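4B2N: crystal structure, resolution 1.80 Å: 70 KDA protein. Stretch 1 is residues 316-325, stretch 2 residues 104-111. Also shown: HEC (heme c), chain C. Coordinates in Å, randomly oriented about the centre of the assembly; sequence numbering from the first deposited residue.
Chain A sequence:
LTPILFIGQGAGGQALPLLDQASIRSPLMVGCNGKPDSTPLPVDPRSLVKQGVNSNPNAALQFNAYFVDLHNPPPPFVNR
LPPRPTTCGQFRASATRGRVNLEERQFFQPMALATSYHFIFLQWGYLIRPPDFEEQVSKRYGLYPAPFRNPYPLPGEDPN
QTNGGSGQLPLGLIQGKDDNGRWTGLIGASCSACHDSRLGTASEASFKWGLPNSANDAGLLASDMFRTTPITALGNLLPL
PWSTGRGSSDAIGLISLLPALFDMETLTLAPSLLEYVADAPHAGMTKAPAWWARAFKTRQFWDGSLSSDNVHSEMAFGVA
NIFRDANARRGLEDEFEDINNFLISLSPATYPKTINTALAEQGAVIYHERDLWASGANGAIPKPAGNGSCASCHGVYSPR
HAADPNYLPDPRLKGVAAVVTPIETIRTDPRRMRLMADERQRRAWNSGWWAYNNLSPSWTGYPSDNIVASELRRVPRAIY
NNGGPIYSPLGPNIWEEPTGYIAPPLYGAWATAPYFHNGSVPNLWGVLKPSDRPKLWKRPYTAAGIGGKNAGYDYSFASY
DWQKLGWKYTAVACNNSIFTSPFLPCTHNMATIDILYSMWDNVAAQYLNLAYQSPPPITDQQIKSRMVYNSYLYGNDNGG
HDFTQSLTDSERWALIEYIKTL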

# COMPACT_ATOMS: atom_id res chain seq x y z
N ALA A 316 -5.15 -10.33 -0.99
CA ALA A 316 -4.19 -11.07 -0.16
C ALA A 316 -4.63 -11.18 1.33
O ALA A 316 -4.67 -12.29 1.91
CB ALA A 316 -2.83 -10.42 -0.25
N PHE A 317 -4.96 -10.05 1.97
CA PHE A 317 -5.21 -10.15 3.45
C PHE A 317 -6.51 -10.86 3.75
O PHE A 317 -6.72 -11.40 4.87
CB PHE A 317 -5.20 -8.76 4.08
CG PHE A 317 -3.82 -8.26 4.37
CD1 PHE A 317 -3.05 -8.82 5.38
CD2 PHE A 317 -3.27 -7.23 3.59
CE1 PHE A 317 -1.74 -8.32 5.64
CE2 PHE A 317 -2.00 -6.73 3.85
CZ PHE A 317 -1.23 -7.29 4.86
N GLY A 318 -7.41 -10.87 2.78
CA GLY A 318 -8.67 -11.60 3.03
C GLY A 318 -8.49 -13.08 2.85
O GLY A 318 -9.08 -13.90 3.53
N VAL A 319 -7.68 -13.45 1.86
CA VAL A 319 -7.34 -14.85 1.57
C VAL A 319 -6.53 -15.35 2.74
O VAL A 319 -6.71 -16.49 3.19
CB VAL A 319 -6.46 -14.97 0.27
CG1 VAL A 319 -5.90 -16.38 0.14
CG2 VAL A 319 -7.28 -14.58 -0.95
N ALA A 320 -5.62 -14.52 3.26
CA ALA A 320 -4.70 -15.07 4.28
C ALA A 320 -5.35 -15.24 5.61
O ALA A 320 -4.73 -15.71 6.51
CB ALA A 320 -3.42 -14.23 4.43
N ASN A 321 -6.63 -15.02 5.72
CA ASN A 321 -7.35 -15.23 6.97
C ASN A 321 -7.53 -16.72 7.24
O ASN A 321 -8.00 -17.45 6.40
CB ASN A 321 -8.72 -14.56 6.81
CG ASN A 321 -9.61 -14.68 8.03
OD1 ASN A 321 -9.65 -15.71 8.69
ND2 ASN A 321 -10.28 -13.59 8.36
N ILE A 322 -7.19 -17.17 8.45
CA ILE A 322 -7.03 -18.57 8.74
C ILE A 322 -8.36 -19.22 9.00
O ILE A 322 -8.49 -20.48 9.02
CB ILE A 322 -6.04 -18.74 9.93
CG1 ILE A 322 -4.95 -19.65 9.49
CG2 ILE A 322 -6.70 -18.97 11.30
CD1 ILE A 322 -4.15 -18.98 8.39
N PHE A 323 -9.36 -18.38 9.20
CA PHE A 323 -10.67 -18.92 9.51
C PHE A 323 -11.51 -19.27 8.27
O PHE A 323 -12.52 -19.93 8.40
CB PHE A 323 -11.40 -17.95 10.44
CG PHE A 323 -10.72 -17.75 11.78
CD1 PHE A 323 -10.38 -18.86 12.59
CD2 PHE A 323 -10.47 -16.45 12.27
CE1 PHE A 323 -9.79 -18.69 13.83
CE2 PHE A 323 -9.89 -16.27 13.55
CZ PHE A 323 -9.53 -17.39 14.31
N ARG A 324 -11.13 -18.82 7.07
CA ARG A 324 -11.95 -19.09 5.86
C ARG A 324 -11.58 -20.42 5.29
O ARG A 324 -10.46 -20.84 5.52
CB ARG A 324 -11.64 -18.07 4.77
CG ARG A 324 -11.99 -16.66 5.17
CD ARG A 324 -12.32 -15.81 3.97
NE ARG A 324 -13.14 -14.72 4.51
CZ ARG A 324 -12.66 -13.62 5.04
NH1 ARG A 324 -11.32 -13.36 5.06
NH2 ARG A 324 -13.53 -12.76 5.55
N ASP A 325 -12.47 -21.08 4.54
CA ASP A 325 -12.06 -22.25 3.77
C ASP A 325 -11.70 -21.81 2.31
O ASP A 325 -11.80 -20.63 1.99
CB ASP A 325 -13.08 -23.40 3.84
CG ASP A 325 -14.36 -23.10 3.11
OD1 ASP A 325 -14.57 -21.97 2.56
OD2 ASP A 325 -15.18 -24.02 3.03
FE HEC C . -2.65 -2.80 0.87
CHA HEC C . -0.56 -2.23 -1.87
CHB HEC C . -5.44 -2.89 -1.27
CHC HEC C . -4.72 -4.08 3.42
CHD HEC C . -0.15 -2.14 3.02
NA HEC C . -2.96 -2.66 -1.05
C1A HEC C . -2.01 -2.25 -2.03
C2A HEC C . -2.61 -1.92 -3.31
C3A HEC C . -4.02 -2.10 -3.19
C4A HEC C . -4.19 -2.53 -1.79
CMA HEC C . -5.08 -1.83 -4.23
CAA HEC C . -1.93 -1.44 -4.62
CBA HEC C . -1.65 0.05 -4.44
CGA HEC C . -0.82 0.63 -5.56
O1A HEC C . 0.23 0.04 -6.00
O2A HEC C . -1.20 1.75 -5.93
NB HEC C . -4.59 -3.45 0.98
C1B HEC C . -5.59 -3.33 0.10
C2B HEC C . -6.89 -3.82 0.53
C3B HEC C . -6.68 -4.18 1.87
C4B HEC C . -5.27 -3.85 2.09
CMB HEC C . -8.06 -3.85 -0.37
CAB HEC C . -7.62 -4.81 2.86
CBB HEC C . -8.08 -6.11 2.51
NC HEC C . -2.57 -3.07 2.83
C1C HEC C . -3.41 -3.61 3.79
C2C HEC C . -2.86 -3.53 5.17
C3C HEC C . -1.50 -2.98 5.00
C4C HEC C . -1.36 -2.73 3.57
CMC HEC C . -3.60 -4.04 6.40
CAC HEC C . -0.45 -2.73 6.04
CBC HEC C . -0.29 -3.69 7.05
ND HEC C . -0.70 -2.30 0.60
C1D HEC C . 0.16 -2.08 1.59
C2D HEC C . 1.46 -1.71 1.15
C3D HEC C . 1.34 -1.75 -0.27
C4D HEC C . -0.04 -2.15 -0.51
CMD HEC C . 2.69 -1.36 1.91
CAD HEC C . 2.48 -1.57 -1.21
CBD HEC C . 3.12 -3.00 -1.11
CGD HEC C . 4.40 -3.03 -1.91
O1D HEC C . 5.52 -2.98 -1.34
O2D HEC C . 4.27 -3.02 -3.18
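Stretch 2 (104-111) ERQFFQPM

Residues 104-111 cross the end of a helix in stretch 1 as an irregular strip of chain. Arg105 is the first residue after a helix to leave helical phi/psi, and what follows has no regular secondary structure. Stretch 1 finishes its own helix at Val319, Ala320 being the first residue to leave helical phi/psi, and then folds into a type I turn from Asn321 to Arg324. The CA atoms of Gly318 and Phe107 lie 4.5 Å apart and those of Asn321 and Gln109 4.6 Å, so both chains advance in the same sense through this region, although no sheet pairing joins them.

Four hydrogen bonds cross the contact, and each uses a side chain of one stretch and the backbone of the other, as suits segments without regular backbone pairing. Arg324 reaches back from the end of the turn: its NH2 donates to Gln106 O at 3.0 Å and its NH1 to Phe107 O at 2.9 Å, both carbonyls lying near the guanidinium plane. Arg324 NH1 also donates to Gly318 O at 2.8 Å, so one group ties the helix end to stretch 2. Arginine suits the site because its planar, multiply donating head can serve several carbonyls at once. Phe107 O takes a second bond, from Asn321 ND2 at 3.1 Å and nearly linear at 173°. The other end of that amide is also used, since Asn321 OD1 accepts from Phe323 N at 2.7 Å, inside the turn.

Gln109 answers from the opposite stretch. Gln109 OE1 accepts from Ile322 N at 2.8 Å, satisfying a turn NH, while Gln109 NE2 donates to Pro110 O at 3.1 Å; both ends of the amide are therefore occupied. Its backbone N is satisfied by a water, 2.6 Å from Gln109 N, which in turn donates to Phe317 O at 2.7 Å. The water bridges a gap too wide for direct bonding, as Phe317 O and Gln109 N are 4.2 Å apart.

Gly318 brings its CA within 3.7 Å of Phe107 O; an ideal CB there would come 3.9 Å from Phe107 CB. Apolar packing flanks the polar network. Phe317 CD1 meets Phe108 CE2 at 3.4 Å, the rings inclined at 34°, and both residues also touch the heme c: Phe317 CE2 is 3.4 Å from HEC C1C, and Phe108 CE2 is 3.9 Å from HEC CMC. Toward the exposed side, the edge of the Phe323 ring meets proline, with Phe323 CD2 3.9 Å from Pro110 CD.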

# COMPACT_ATOMS: atom_id res chain seq x y z
N GLU A 104 -17.28 -2.12 6.88
CA GLU A 104 -17.94 -3.10 7.71
C GLU A 104 -17.62 -4.56 7.56
O GLU A 104 -18.21 -5.41 8.30
CB GLU A 104 -19.46 -2.98 7.79
CG GLU A 104 -20.24 -2.46 6.65
CD GLU A 104 -21.75 -2.47 6.96
OE1 GLU A 104 -22.41 -3.53 6.87
OE2 GLU A 104 -22.24 -1.38 7.24
N ARG A 105 -16.74 -4.91 6.64
CA ARG A 105 -16.50 -6.37 6.47
C ARG A 105 -15.20 -6.76 7.15
O ARG A 105 -14.17 -6.13 6.93
CB ARG A 105 -16.49 -6.71 4.95
CG ARG A 105 -17.91 -6.75 4.43
CD ARG A 105 -18.53 -8.13 4.76
NE ARG A 105 -17.98 -9.18 3.87
CZ ARG A 105 -17.34 -10.27 4.25
NH1 ARG A 105 -17.12 -10.52 5.55
NH2 ARG A 105 -16.91 -11.16 3.35
N GLN A 106 -15.23 -7.82 7.95
CA GLN A 106 -13.97 -8.33 8.51
C GLN A 106 -13.28 -9.29 7.52
O GLN A 106 -13.57 -10.48 7.45
CB GLN A 106 -14.19 -9.02 9.84
CG GLN A 106 -12.83 -9.27 10.54
CD GLN A 106 -12.97 -9.31 12.03
OE1 GLN A 106 -12.35 -8.51 12.77
NE2 GLN A 106 -13.83 -10.19 12.48
N PHE A 107 -12.37 -8.76 6.75
CA PHE A 107 -11.60 -9.51 5.78
C PHE A 107 -10.31 -10.00 6.44
O PHE A 107 -10.00 -11.20 6.41
CB PHE A 107 -11.20 -8.57 4.64
CG PHE A 107 -12.37 -8.17 3.78
CD1 PHE A 107 -13.16 -9.17 3.15
CD2 PHE A 107 -12.69 -6.84 3.62
CE1 PHE A 107 -14.28 -8.83 2.38
CE2 PHE A 107 -13.80 -6.48 2.80
CZ PHE A 107 -14.59 -7.49 2.21
N PHE A 108 -9.58 -9.04 7.00
CA PHE A 108 -8.23 -9.23 7.60
C PHE A 108 -8.34 -10.09 8.84
O PHE A 108 -9.32 -10.02 9.60
CB PHE A 108 -7.65 -7.83 7.88
CG PHE A 108 -6.27 -7.80 8.51
CD1 PHE A 108 -6.09 -8.07 9.90
CD2 PHE A 108 -5.17 -7.50 7.76
CE1 PHE A 108 -4.80 -8.05 10.50
CE2 PHE A 108 -3.90 -7.43 8.36
CZ PHE A 108 -3.73 -7.69 9.72
N GLN A 109 -7.41 -11.03 8.98
CA GLN A 109 -7.27 -11.89 10.15
C GLN A 109 -7.66 -11.27 11.51
O GLN A 109 -6.98 -10.40 11.94
CB GLN A 109 -5.78 -12.35 10.20
CG GLN A 109 -5.53 -13.31 11.36
CD GLN A 109 -6.36 -14.53 11.25
OE1 GLN A 109 -6.26 -15.29 10.24
NE2 GLN A 109 -7.13 -14.82 12.29
N PRO A 110 -8.69 -11.81 12.21
CA PRO A 110 -8.99 -11.27 13.55
C PRO A 110 -7.83 -11.48 14.50
O PRO A 110 -7.17 -12.53 14.44
CB PRO A 110 -10.16 -12.14 14.01
CG PRO A 110 -10.92 -12.43 12.75
CD PRO A 110 -9.82 -12.62 11.70
N MET A 111 -7.63 -10.55 15.44
CA MET A 111 -6.48 -10.64 16.35
C MET A 111 -6.88 -10.87 17.79
O MET A 111 -6.10 -11.44 18.53
CB MET A 111 -5.55 -9.43 16.26
CG MET A 111 -5.03 -9.26 14.87
SD MET A 111 -4.07 -7.72 14.63
CE MET A 111 -5.10 -6.57 15.50
O HOH W 1 -5.48 -11.44 7.23